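Local coordinates for protein Non-structural maintenance of chromosomes element 1 homolog (Xenopus laevis, PDB 7DG2) that probably acts as a RING-type E3 ubiquitin ligase that works with a MAGE-family partner inside the SMC5-SMC6 complex, which serves DNA repair, at residues Glu170-Arg174 with Cys187-Ala191; Lys182-Cys187 with Ile202-Cys208; Ser194-Glu198 with Trp228-Ile232. All coordinates share one frame; numbering follows the deposited sequence.

Contact 1 of 3, residues Glu170-Arg174 with Cys187-Ala191; sequences EHYIR and CRKVA. With ZN (zinc ion), chain G.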
ATOM      1  N   GLU A 170       6.813  16.297   9.111  1.00 21.41           N
ATOM      2  CA  GLU A 170       6.981  17.727   9.395  1.00 24.17           C
ATOM      3  C   GLU A 170       7.508  17.974  10.803  1.00 26.55           C
ATOM      4  O   GLU A 170       8.511  18.670  10.995  1.00 26.46           O
ATOM      5  CB  GLU A 170       5.636  18.440   9.185  1.00 26.99           C
ATOM      6  CG  GLU A 170       5.558  19.887   9.679  1.00 34.75           C
ATOM      7  CD  GLU A 170       6.139  20.883   8.689  1.00 37.99           C
ATOM      8  OE1 GLU A 170       6.676  21.925   9.132  1.00 34.73           O
ATOM      9  OE2 GLU A 170       6.051  20.632   7.465  1.00 36.87           O
ATOM     10  N   HIS A 171       6.846  17.408  11.810  1.00 25.68           N
ATOM     11  CA  HIS A 171       7.241  17.696  13.179  1.00 28.19           C
ATOM     12  C   HIS A 171       8.433  16.863  13.607  1.00 27.88           C
ATOM     13  O   HIS A 171       9.265  17.334  14.391  1.00 28.11           O
ATOM     14  CB  HIS A 171       6.041  17.495  14.097  1.00 30.12           C
ATOM     15  CG  HIS A 171       4.869  18.325  13.688  1.00 34.98           C
ATOM     16  ND1 HIS A 171       3.927  17.885  12.782  1.00 39.45           N
ATOM     17  CD2 HIS A 171       4.532  19.602  13.993  1.00 36.31           C
ATOM     18  CE1 HIS A 171       3.037  18.841  12.578  1.00 39.41           C
ATOM     19  NE2 HIS A 171       3.382  19.893  13.300  1.00 40.32           N
ATOM     20  N   TYR A 172       8.547  15.644  13.086  1.00 24.33           N
ATOM     21  CA  TYR A 172       9.746  14.854  13.319  1.00 20.12           C
ATOM     22  C   TYR A 172      10.995  15.607  12.866  1.00 23.45           C
ATOM     23  O   TYR A 172      11.996  15.677  13.590  1.00 24.83           O
ATOM     24  CB  TYR A 172       9.617  13.518  12.594  1.00 23.29           C
ATOM     25  CG  TYR A 172      10.838  12.662  12.662  1.00 21.78           C
ATOM     26  CD1 TYR A 172      11.040  11.786  13.720  1.00 25.33           C
ATOM     27  CD2 TYR A 172      11.801  12.731  11.668  1.00 23.52           C
ATOM     28  CE1 TYR A 172      12.169  10.998  13.777  1.00 28.32           C
ATOM     29  CE2 TYR A 172      12.929  11.956  11.719  1.00 25.49           C
ATOM     30  CZ  TYR A 172      13.107  11.088  12.772  1.00 32.40           C
ATOM     31  OH  TYR A 172      14.240  10.318  12.804  1.00 30.34           O
ATOM     32  N   ILE A 173      10.948  16.183  11.667  1.00 21.97           N
ATOM     33  CA  ILE A 173      12.090  16.938  11.144  1.00 21.26           C
ATOM     34  C   ILE A 173      12.374  18.157  12.013  1.00 26.85           C
ATOM     35  O   ILE A 173      13.534  18.455  12.330  1.00 26.53           O
ATOM     36  CB  ILE A 173      11.824  17.342   9.681  1.00 20.88           C
ATOM     37  CG1 ILE A 173      11.870  16.114   8.767  1.00 21.35           C
ATOM     38  CG2 ILE A 173      12.826  18.433   9.213  1.00 22.44           C
ATOM     39  CD1 ILE A 173      11.292  16.359   7.368  1.00 21.31           C
ATOM     40  N   ARG A 174      11.325  18.894  12.392  1.00 26.17           N
ATOM     41  CA  ARG A 174      11.505  20.102  13.200  1.00 31.07           C
ATOM     42  C   ARG A 174      12.247  19.803  14.494  1.00 34.05           C
ATOM     43  O   ARG A 174      13.061  20.614  14.955  1.00 32.97           O
ATOM     44  CB  ARG A 174      10.145  20.731  13.516  1.00 28.96           C
ATOM     45  CG  ARG A 174       9.748  21.893  12.647  1.00 39.06           C
ATOM     46  CD  ARG A 174       8.673  22.720  13.348  1.00 39.93           C
ATOM     47  NE  ARG A 174       7.338  22.481  12.804  1.00 43.22           N
ATOM     48  CZ  ARG A 174       6.637  23.395  12.139  1.00 45.41           C
ATOM     49  NH1 ARG A 174       7.145  24.607  11.949  1.00 46.77           N
ATOM     50  NH2 ARG A 174       5.429  23.108  11.673  1.00 43.25           N
ATOM     51  N   CYS A 187       5.967  31.509   6.753  1.00 34.39           N
ATOM     52  CA  CYS A 187       4.900  30.639   7.236  1.00 34.08           C
ATOM     53  C   CYS A 187       5.308  29.773   8.420  1.00 36.94           C
ATOM     54  O   CYS A 187       4.437  29.134   9.020  1.00 32.89           O
ATOM     55  CB  CYS A 187       4.387  29.741   6.105  1.00 34.02           C
ATOM     56  SG  CYS A 187       5.582  28.490   5.563  1.00 34.77           S
ATOM     57  N   ARG A 188       6.601  29.729   8.758  1.00 32.52           N
ATOM     58  CA  ARG A 188       7.139  29.018   9.918  1.00 36.61           C
ATOM     59  C   ARG A 188       6.993  27.500   9.809  1.00 35.61           C
ATOM     60  O   ARG A 188       6.994  26.801  10.825  1.00 37.24           O
ATOM     61  CB  ARG A 188       6.507  29.523  11.220  1.00 40.18           C
ATOM     62  CG  ARG A 188       6.602  31.034  11.412  1.00 43.61           C
ATOM     63  CD  ARG A 188       8.027  31.464  11.711  1.00 45.70           C
ATOM     64  NE  ARG A 188       8.603  30.675  12.796  1.00 54.59           N
ATOM     65  CZ  ARG A 188       8.448  30.948  14.089  1.00 65.26           C
ATOM     66  NH1 ARG A 188       9.009  30.168  15.006  1.00 65.56           N
ATOM     67  NH2 ARG A 188       7.733  32.000  14.469  1.00 67.68           N
ATOM     68  N   LYS A 189       6.881  26.969   8.599  1.00 32.13           N
ATOM     69  CA  LYS A 189       6.870  25.530   8.373  1.00 34.25           C
ATOM     70  C   LYS A 189       8.183  25.091   7.737  1.00 32.50           C
ATOM     71  O   LYS A 189       8.915  25.894   7.155  1.00 28.52           O
ATOM     72  CB  LYS A 189       5.697  25.120   7.480  1.00 30.38           C
ATOM     73  CG  LYS A 189       4.334  25.468   8.051  1.00 38.75           C
ATOM     74  CD  LYS A 189       3.233  25.222   7.037  1.00 39.36           C
ATOM     75  CE  LYS A 189       1.869  25.336   7.694  1.00 51.70           C
ATOM     76  NZ  LYS A 189       1.784  24.429   8.874  1.00 55.40           N
ATOM     77  N   VAL A 190       8.474  23.791   7.865  1.00 28.74           N
ATOM     78  CA  VAL A 190       9.677  23.228   7.262  1.00 25.03           C
ATOM     79  C   VAL A 190       9.709  23.543   5.776  1.00 26.56           C
ATOM     80  O   VAL A 190       8.694  23.449   5.074  1.00 26.59           O
ATOM     81  CB  VAL A 190       9.738  21.709   7.500  1.00 24.38           C
ATOM     82  CG1 VAL A 190      10.802  21.060   6.620  1.00 29.10           C
ATOM     83  CG2 VAL A 190      10.012  21.414   8.968  1.00 30.64           C
ATOM     84  N   ALA A 191      10.881  23.941   5.290  1.00 23.10           N
ATOM     85  CA  ALA A 191      11.117  24.126   3.866  1.00 23.72           C
ATOM     86  C   ALA A 191      12.244  23.200   3.452  1.00 24.75           C
ATOM     87  O   ALA A 191      13.303  23.185   4.087  1.00 23.63           O
ATOM     88  CB  ALA A 191      11.473  25.576   3.528  1.00 24.16           C
TER
HETATM   89 ZN    ZN G 304       6.677  29.296   3.807  1.00 31.37          ZN
HETATM   90  O   HOH W   1       6.337  22.284   5.220  1.00 29.60           O
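Side chains of helix 163-176 grip the backbone of the first zinc loop here, a polar contact that joins this helix, just before the atypical RING finger in the chain, to the finger itself. Glu170 and Arg174, one turn apart on the helix, reach across to the segment Cys187-Ala191. The carboxylate of Glu170 takes the backbone N-H of Val190 on the syn lone pair of OE1, with N to OE1 2.9 Å and an N-H...O angle of 172°. A bend at chi2 (82°) turns this carboxylate out of the line of its chain. A water lies within hydrogen-bonding distance of both Glu170 OE2 and Val190 O, though it has more acceptors in reach than protons to give. The guanidinium of Arg174 meets Arg188 O at its edge; NH1 is modelled 2.5 Å from that oxygen, too short to be taken literally, and the angle of 133° is well off straight, so the detail of this bond is doubtful. Glu170 OE1 also lies above one face of that guanidinium, 3.1 Å from Arg174 NH2, a pairing of charges without a directed N-H. Val190 points toward the helix, its CG2 3.7 Å from Arg174 CG and 4.1 Å from Ile173 CG2.

Contact 2 of 3, residues Lys182-Cys187 with Ile202-Cys208; sequences KICNVC and IPLHLQC. With ZN (zinc ion), chain G.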
ATOM      1  N   LYS A 182      15.482  23.944   7.681  1.00 22.85           N
ATOM      2  CA  LYS A 182      15.040  25.269   7.261  1.00 25.57           C
ATOM      3  C   LYS A 182      13.603  25.490   7.716  1.00 27.61           C
ATOM      4  O   LYS A 182      12.714  24.699   7.378  1.00 24.20           O
ATOM      5  CB  LYS A 182      15.144  25.410   5.745  1.00 21.14           C
ATOM      6  CG  LYS A 182      16.567  25.309   5.186  1.00 22.10           C
ATOM      7  CD  LYS A 182      16.553  25.235   3.665  1.00 21.85           C
ATOM      8  CE  LYS A 182      17.939  24.934   3.106  1.00 23.29           C
ATOM      9  NZ  LYS A 182      18.524  23.647   3.607  1.00 22.87           N
ATOM     10  N   ILE A 183      13.372  26.563   8.470  1.00 26.58           N
ATOM     11  CA  ILE A 183      12.032  26.973   8.886  1.00 25.55           C
ATOM     12  C   ILE A 183      11.700  28.266   8.153  1.00 27.74           C
ATOM     13  O   ILE A 183      12.350  29.292   8.381  1.00 28.02           O
ATOM     14  CB  ILE A 183      11.945  27.170  10.407  1.00 28.00           C
ATOM     15  CG1 ILE A 183      12.362  25.895  11.133  1.00 29.81           C
ATOM     16  CG2 ILE A 183      10.536  27.579  10.818  1.00 30.96           C
ATOM     17  CD1 ILE A 183      11.447  24.714  10.870  1.00 30.34           C
ATOM     18  N   CYS A 184      10.696  28.216   7.274  1.00 24.58           N
ATOM     19  CA  CYS A 184      10.354  29.367   6.438  1.00 26.27           C
ATOM     20  C   CYS A 184      10.069  30.594   7.294  1.00 29.84           C
ATOM     21  O   CYS A 184       9.291  30.533   8.250  1.00 31.55           O
ATOM     22  CB  CYS A 184       9.138  29.048   5.565  1.00 27.75           C
ATOM     23  SG  CYS A 184       8.580  30.442   4.537  1.00 28.52           S
ATOM     24  N   ASN A 185      10.706  31.715   6.955  1.00 29.76           N
ATOM     25  CA  ASN A 185      10.555  32.900   7.790  1.00 31.05           C
ATOM     26  C   ASN A 185       9.149  33.481   7.709  1.00 35.53           C
ATOM     27  O   ASN A 185       8.736  34.192   8.632  1.00 36.87           O
ATOM     28  CB  ASN A 185      11.598  33.955   7.403  1.00 35.98           C
ATOM     29  CG  ASN A 185      11.726  35.058   8.439  1.00 46.11           C
ATOM     30  OD1 ASN A 185      12.261  34.842   9.530  1.00 50.18           O
ATOM     31  ND2 ASN A 185      11.247  36.250   8.099  1.00 45.10           N
ATOM     32  N   VAL A 186       8.399  33.158   6.659  1.00 33.46           N
ATOM     33  CA  VAL A 186       7.053  33.699   6.466  1.00 36.07           C
ATOM     34  C   VAL A 186       5.989  32.801   7.087  1.00 39.34           C
ATOM     35  O   VAL A 186       5.155  33.261   7.873  1.00 40.43           O
ATOM     36  CB  VAL A 186       6.793  33.931   4.963  1.00 34.35           C
ATOM     37  CG1 VAL A 186       5.303  34.092   4.688  1.00 40.29           C
ATOM     38  CG2 VAL A 186       7.548  35.152   4.484  1.00 38.27           C
ATOM     39  N   CYS A 187       5.967  31.509   6.753  1.00 34.39           N
ATOM     40  CA  CYS A 187       4.900  30.639   7.236  1.00 34.08           C
ATOM     41  C   CYS A 187       5.308  29.773   8.420  1.00 36.94           C
ATOM     42  O   CYS A 187       4.437  29.134   9.020  1.00 32.89           O
ATOM     43  CB  CYS A 187       4.387  29.741   6.105  1.00 34.02           C
ATOM     44  SG  CYS A 187       5.582  28.490   5.563  1.00 34.77           S
ATOM     45  N   ILE A 202      18.577  32.932   6.048  1.00 26.79           N
ATOM     46  CA  ILE A 202      17.208  32.552   6.392  1.00 24.20           C
ATOM     47  C   ILE A 202      16.497  32.039   5.146  1.00 24.73           C
ATOM     48  O   ILE A 202      16.774  32.502   4.031  1.00 25.46           O
ATOM     49  CB  ILE A 202      16.409  33.697   7.035  1.00 28.56           C
ATOM     50  CG1 ILE A 202      16.284  34.886   6.081  1.00 27.81           C
ATOM     51  CG2 ILE A 202      16.997  34.065   8.400  1.00 32.75           C
ATOM     52  CD1 ILE A 202      14.939  34.974   5.394  1.00 35.95           C
ATOM     53  N   PRO A 203      15.592  31.084   5.295  1.00 25.75           N
ATOM     54  CA  PRO A 203      14.918  30.507   4.129  1.00 23.11           C
ATOM     55  C   PRO A 203      13.499  31.021   3.952  1.00 25.91           C
ATOM     56  O   PRO A 203      12.824  31.356   4.932  1.00 25.59           O
ATOM     57  CB  PRO A 203      14.920  29.010   4.460  1.00 25.25           C
ATOM     58  CG  PRO A 203      14.727  28.991   5.955  1.00 25.50           C
ATOM     59  CD  PRO A 203      15.384  30.260   6.503  1.00 27.23           C
ATOM     60  N   LEU A 204      13.036  31.078   2.703  1.00 26.02           N
ATOM     61  CA  LEU A 204      11.622  31.240   2.393  1.00 26.93           C
ATOM     62  C   LEU A 204      11.217  30.163   1.397  1.00 26.23           C
ATOM     63  O   LEU A 204      11.983  29.855   0.483  1.00 26.52           O
ATOM     64  CB  LEU A 204      11.317  32.620   1.795  1.00 33.11           C
ATOM     65  CG  LEU A 204      11.355  33.828   2.730  1.00 34.17           C
ATOM     66  CD1 LEU A 204      10.691  35.030   2.057  1.00 36.98           C
ATOM     67  CD2 LEU A 204      10.670  33.491   4.035  1.00 37.57           C
ATOM     68  N   HIS A 205      10.024  29.593   1.569  1.00 26.46           N
ATOM     69  CA  HIS A 205       9.449  28.784   0.499  1.00 31.83           C
ATOM     70  C   HIS A 205       9.357  29.614  -0.774  1.00 36.20           C
ATOM     71  O   HIS A 205       9.167  30.832  -0.729  1.00 35.65           O
ATOM     72  CB  HIS A 205       8.048  28.289   0.854  1.00 27.86           C
ATOM     73  CG  HIS A 205       8.012  27.222   1.900  1.00 26.21           C
ATOM     74  ND1 HIS A 205       7.456  27.426   3.145  1.00 26.06           N
ATOM     75  CD2 HIS A 205       8.431  25.933   1.878  1.00 26.58           C
ATOM     76  CE1 HIS A 205       7.545  26.311   3.851  1.00 30.50           C
ATOM     77  NE2 HIS A 205       8.135  25.391   3.106  1.00 25.26           N
ATOM     78  N   LEU A 206       9.476  28.942  -1.922  1.00 35.11           N
ATOM     79  CA  LEU A 206       9.383  29.661  -3.190  1.00 37.47           C
ATOM     80  C   LEU A 206       8.029  30.339  -3.339  1.00 41.50           C
ATOM     81  O   LEU A 206       7.951  31.487  -3.796  1.00 46.72           O
ATOM     82  CB  LEU A 206       9.653  28.716  -4.362  1.00 40.43           C
ATOM     83  CG  LEU A 206      11.054  28.865  -4.964  1.00 43.36           C
ATOM     84  CD1 LEU A 206      12.116  28.338  -4.001  1.00 39.32           C
ATOM     85  CD2 LEU A 206      11.161  28.183  -6.326  1.00 42.33           C
ATOM     86  N   GLN A 207       6.951  29.657  -2.940  1.00 42.98           N
ATOM     87  CA  GLN A 207       5.636  30.288  -2.974  1.00 42.48           C
ATOM     88  C   GLN A 207       5.532  31.420  -1.962  1.00 45.17           C
ATOM     89  O   GLN A 207       4.860  32.425  -2.221  1.00 45.23           O
ATOM     90  CB  GLN A 207       4.536  29.257  -2.718  1.00 48.55           C
ATOM     91  CG  GLN A 207       3.828  28.773  -3.977  1.00 54.16           C
ATOM     92  CD  GLN A 207       4.366  27.445  -4.477  1.00 51.49           C
ATOM     93  OE1 GLN A 207       4.495  26.482  -3.707  1.00 44.04           O
ATOM     94  NE2 GLN A 207       4.689  27.383  -5.768  1.00 47.94           N
ATOM     95  N   CYS A 208       6.184  31.282  -0.808  1.00 40.81           N
ATOM     96  CA  CYS A 208       6.110  32.340   0.190  1.00 39.44           C
ATOM     97  C   CYS A 208       6.936  33.553  -0.217  1.00 42.35           C
ATOM     98  O   CYS A 208       6.574  34.685   0.123  1.00 43.85           O
ATOM     99  CB  CYS A 208       6.553  31.806   1.550  1.00 39.29           C
ATOM    100  SG  CYS A 208       5.453  30.535   2.210  1.00 34.97           S
TER
HETATM  101 ZN    ZN G 304       6.677  29.296   3.807  1.00 31.37          ZN
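Pro203 lays its CB and CG against the stem of Lys182, the closest pair being Pro203 CG and Lys182 CB at 3.6 Å. The lysine then leads away from this contact, and its NZ is hydrogen-bonded to Ser112 O. Further along, Leu204 brings CD2 against the backbone of the turn, 3.4 Å from Asn185 N, and 3.6 Å from Val186 CG2, the Leu204 and Val186 side chains crossing at about a right angle. Backbone pairing is limited to one bond, Asn185 N to Pro203 O at 3.0 Å. Beyond these contacts, where Cys187 faces Cys208, lies the first zinc site of the atypical RING finger, a cluster of three cysteines and one histidine in which a CxxC turn supplies Cys184 and Cys187 while the other segment supplies His205 and Cys208. His205 coordinates through ND1, 2.1 Å from the zinc ion, and Cys187 SG sits at the edge of the imidazole, in its plane. The other ring nitrogen, NE2, is hydrogen-bonded to Val190 O, so the ring is held at both nitrogens and its rotation is fixed. Cys184 SG extends opposite its own backbone N (chi1 177°), a position where it binds zinc and also receives three N-H groups: His205 N across the contact at 3.4 Å, N-H...S angle 168°, and Val186 N and Cys187 N from its own turn. Such N-H...S bonds would be expected to spread the negative charge of the thiolate. His205 is also the N-cap residue of the helix that delivers Cys208, whose CB packs 4.0 Å from Val186 CB.

Contact 3 of 3, residues Ser194-Glu198 with Trp228-Ile232; sequences SQLCE and WPHEI. With ZN (zinc ion), chain H.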
ATOM      1  N   SER A 194      13.821  25.983  -1.163  1.00 25.02           N
ATOM      2  CA  SER A 194      13.649  27.317  -0.607  1.00 26.78           C
ATOM      3  C   SER A 194      14.506  28.296  -1.388  1.00 23.96           C
ATOM      4  O   SER A 194      15.369  27.910  -2.177  1.00 26.49           O
ATOM      5  CB  SER A 194      14.038  27.361   0.875  1.00 23.55           C
ATOM      6  OG  SER A 194      15.440  27.204   1.004  1.00 28.14           O
ATOM      7  N   GLN A 195      14.252  29.579  -1.150  1.00 28.40           N
ATOM      8  CA  GLN A 195      15.198  30.639  -1.471  1.00 28.30           C
ATOM      9  C   GLN A 195      15.859  31.092  -0.177  1.00 23.35           C
ATOM     10  O   GLN A 195      15.170  31.366   0.810  1.00 27.07           O
ATOM     11  CB  GLN A 195      14.500  31.816  -2.146  1.00 32.00           C
ATOM     12  CG  GLN A 195      13.973  31.513  -3.526  1.00 35.51           C
ATOM     13  CD  GLN A 195      13.531  32.767  -4.245  1.00 43.86           C
ATOM     14  OE1 GLN A 195      13.310  33.806  -3.620  1.00 40.07           O
ATOM     15  NE2 GLN A 195      13.415  32.686  -5.569  1.00 47.85           N
ATOM     16  N   LEU A 196      17.184  31.163  -0.179  1.00 25.20           N
ATOM     17  CA  LEU A 196      17.944  31.533   1.005  1.00 27.08           C
ATOM     18  C   LEU A 196      18.480  32.950   0.864  1.00 32.55           C
ATOM     19  O   LEU A 196      18.925  33.350  -0.217  1.00 32.51           O
ATOM     20  CB  LEU A 196      19.113  30.578   1.230  1.00 27.15           C
ATOM     21  CG  LEU A 196      18.767  29.108   1.459  1.00 24.60           C
ATOM     22  CD1 LEU A 196      20.011  28.261   1.266  1.00 26.97           C
ATOM     23  CD2 LEU A 196      18.186  28.937   2.861  1.00 28.42           C
ATOM     24  N   CYS A 197      18.443  33.709   1.958  1.00 27.63           N
ATOM     25  CA  CYS A 197      19.225  34.937   1.992  1.00 25.34           C
ATOM     26  C   CYS A 197      20.697  34.580   1.909  1.00 29.20           C
ATOM     27  O   CYS A 197      21.188  33.739   2.666  1.00 29.68           O
ATOM     28  CB  CYS A 197      18.944  35.735   3.263  1.00 28.05           C
ATOM     29  SG  CYS A 197      19.935  37.258   3.328  1.00 28.99           S
ATOM     30  N   GLU A 198      21.407  35.191   0.966  1.00 32.23           N
ATOM     31  CA  GLU A 198      22.811  34.843   0.831  1.00 34.14           C
ATOM     32  C   GLU A 198      23.680  35.576   1.835  1.00 36.19           C
ATOM     33  O   GLU A 198      24.863  35.241   1.971  1.00 37.28           O
ATOM     34  CB  GLU A 198      23.276  35.104  -0.599  1.00 40.52           C
ATOM     35  CG  GLU A 198      22.410  34.356  -1.609  1.00 43.55           C
ATOM     36  CD  GLU A 198      23.015  34.303  -2.994  1.00 52.46           C
ATOM     37  OE1 GLU A 198      23.143  33.185  -3.541  1.00 55.03           O
ATOM     38  OE2 GLU A 198      23.355  35.375  -3.535  1.00 54.51           O
ATOM     39  N   TRP A 228      17.178  41.377  -1.542  1.00 41.60           N
ATOM     40  CA  TRP A 228      16.947  39.971  -1.865  1.00 44.25           C
ATOM     41  C   TRP A 228      17.604  39.619  -3.194  1.00 44.04           C
ATOM     42  O   TRP A 228      17.270  40.227  -4.220  1.00 46.50           O
ATOM     43  CB  TRP A 228      15.447  39.681  -1.912  1.00 43.35           C
ATOM     44  CG  TRP A 228      15.103  38.218  -1.779  1.00 47.17           C
ATOM     45  CD1 TRP A 228      14.483  37.429  -2.708  1.00 47.52           C
ATOM     46  CD2 TRP A 228      15.367  37.375  -0.651  1.00 41.87           C
ATOM     47  NE1 TRP A 228      14.341  36.150  -2.223  1.00 44.91           N
ATOM     48  CE2 TRP A 228      14.875  36.092  -0.963  1.00 43.03           C
ATOM     49  CE3 TRP A 228      15.968  37.583   0.595  1.00 37.75           C
ATOM     50  CZ2 TRP A 228      14.972  35.020  -0.076  1.00 37.71           C
ATOM     51  CZ3 TRP A 228      16.058  36.520   1.476  1.00 36.95           C
ATOM     52  CH2 TRP A 228      15.565  35.255   1.136  1.00 33.14           C
ATOM     53  N   PRO A 229      18.520  38.645  -3.228  1.00 43.68           N
ATOM     54  CA  PRO A 229      19.280  38.386  -4.459  1.00 48.14           C
ATOM     55  C   PRO A 229      18.532  37.587  -5.517  1.00 51.01           C
ATOM     56  O   PRO A 229      18.979  37.564  -6.673  1.00 50.97           O
ATOM     57  CB  PRO A 229      20.497  37.600  -3.948  1.00 47.10           C
ATOM     58  CG  PRO A 229      19.972  36.871  -2.756  1.00 44.34           C
ATOM     59  CD  PRO A 229      18.972  37.800  -2.108  1.00 44.15           C
ATOM     60  N   HIS A 230      17.422  36.940  -5.175  1.00 47.36           N
ATOM     61  CA  HIS A 230      16.745  36.023  -6.080  1.00 51.01           C
ATOM     62  C   HIS A 230      15.587  36.709  -6.796  1.00 50.62           C
ATOM     63  O   HIS A 230      15.106  37.767  -6.385  1.00 53.19           O
ATOM     64  CB  HIS A 230      16.225  34.798  -5.322  1.00 45.67           C
ATOM     65  CG  HIS A 230      17.214  34.219  -4.360  1.00 42.83           C
ATOM     66  ND1 HIS A 230      18.315  33.499  -4.768  1.00 42.73           N
ATOM     67  CD2 HIS A 230      17.261  34.246  -3.007  1.00 39.70           C
ATOM     68  CE1 HIS A 230      19.003  33.112  -3.708  1.00 41.87           C
ATOM     69  NE2 HIS A 230      18.383  33.550  -2.626  1.00 41.96           N
ATOM     70  N   GLU A 231      15.137  36.077  -7.877  1.00 52.86           N
ATOM     71  CA  GLU A 231      13.971  36.549  -8.608  1.00 55.21           C
ATOM     72  C   GLU A 231      12.690  36.119  -7.903  1.00 54.79           C
ATOM     73  O   GLU A 231      12.601  35.010  -7.368  1.00 56.82           O
ATOM     74  CB  GLU A 231      13.987  36.009 -10.038  1.00 61.14           C
ATOM     75  CG  GLU A 231      12.862  36.544 -10.915  1.00 67.90           C
ATOM     76  CD  GLU A 231      12.970  36.084 -12.357  1.00 74.51           C
ATOM     77  OE1 GLU A 231      11.918  35.781 -12.962  1.00 74.07           O
ATOM     78  OE2 GLU A 231      14.106  36.023 -12.880  1.00 72.60           O
ATOM     79  N   ILE A 232      11.695  37.000  -7.908  1.00 54.41           N
ATOM     80  CA  ILE A 232      10.431  36.715  -7.237  1.00 55.32           C
ATOM     81  C   ILE A 232       9.524  35.873  -8.130  1.00 62.10           C
ATOM     82  O   ILE A 232       9.046  34.811  -7.724  1.00 65.02           O
ATOM     83  CB  ILE A 232       9.719  38.009  -6.815  1.00 56.87           C
ATOM     84  CG1 ILE A 232      10.722  39.021  -6.241  1.00 55.32           C
ATOM     85  CG2 ILE A 232       8.610  37.704  -5.817  1.00 52.72           C
ATOM     86  CD1 ILE A 232      11.547  38.511  -5.072  1.00 53.59           C
TER
HETATM   87 ZN    ZN H 305      19.051  38.041   5.390  1.00 27.75          ZN
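A single side-chain amide, that of Gln195, bridges an indole and a backbone carbonyl across this contact, where neither segment pairs with the other as strands do. The glutamine chain is extended beyond CG (chi2 -169°), which carries the amide alongside CB of His230 to serve two partners. OE1 accepts from Trp228 NE1 at 2.9 Å, lying in the indole plane although the donor is tilted from the carbonyl plane. Gln195 NE2 gives its N-H to Glu231 O at 3.0 Å, with that oxygen in the amide plane. Both bonds are nearly straight, at 173° and 174°, so the orientation of the amide is well defined. A third bond runs from His230 NE2 to Leu196 O, modelled very short at 2.5 Å and of doubtful exact length, with the oxygen near the imidazole plane at its edge. The far rim of the indole reaches the zinc ligand Cys197: CZ3 is 3.5 Å from Cys197 CB, and CH2 comes 3.4 Å from Cys197 N. Pro229 CD and His230 CD2 lie on one face of the indole, toward its rim, while the ring of Phe213 also meets Trp228. At the outer margin the aliphatic part of Glu198 crosses Pro229, CG to CG 3.7 Å. Cys197 SG binds the second zinc ion at 2.4 Å together with Cys200, Cys221 and Cys224. Through the Trp228 contacts to Cys197, Trp228-Ile232, the last modelled residues, pack beside the Cys4 site of the cross-brace RING finger.

All three contacts involve the RING finger. Contacts 1 and 2 alternate in sequence, as do contacts 2 and 3, whereas contact 1 closes before contact 3 opens. The centres of contacts 1 and 2, and of contacts 2 and 3, lie about 10 Å apart; those of 1 and 3 are about 19 Å apart, placing contact 2 between the others. It shares Cys187 with contact 1 and the antiparallel pair 182-183/190-191, while the pair 195-196/203-204 ties it to contact 3. Because ligands of the two zinc ions alternate along the chain (184/187, 197/200, 205/208, 221/224), the sites interlock in the cross-brace of RING domains, with helix 163-176 joined near one site and residues 228-232 near the other.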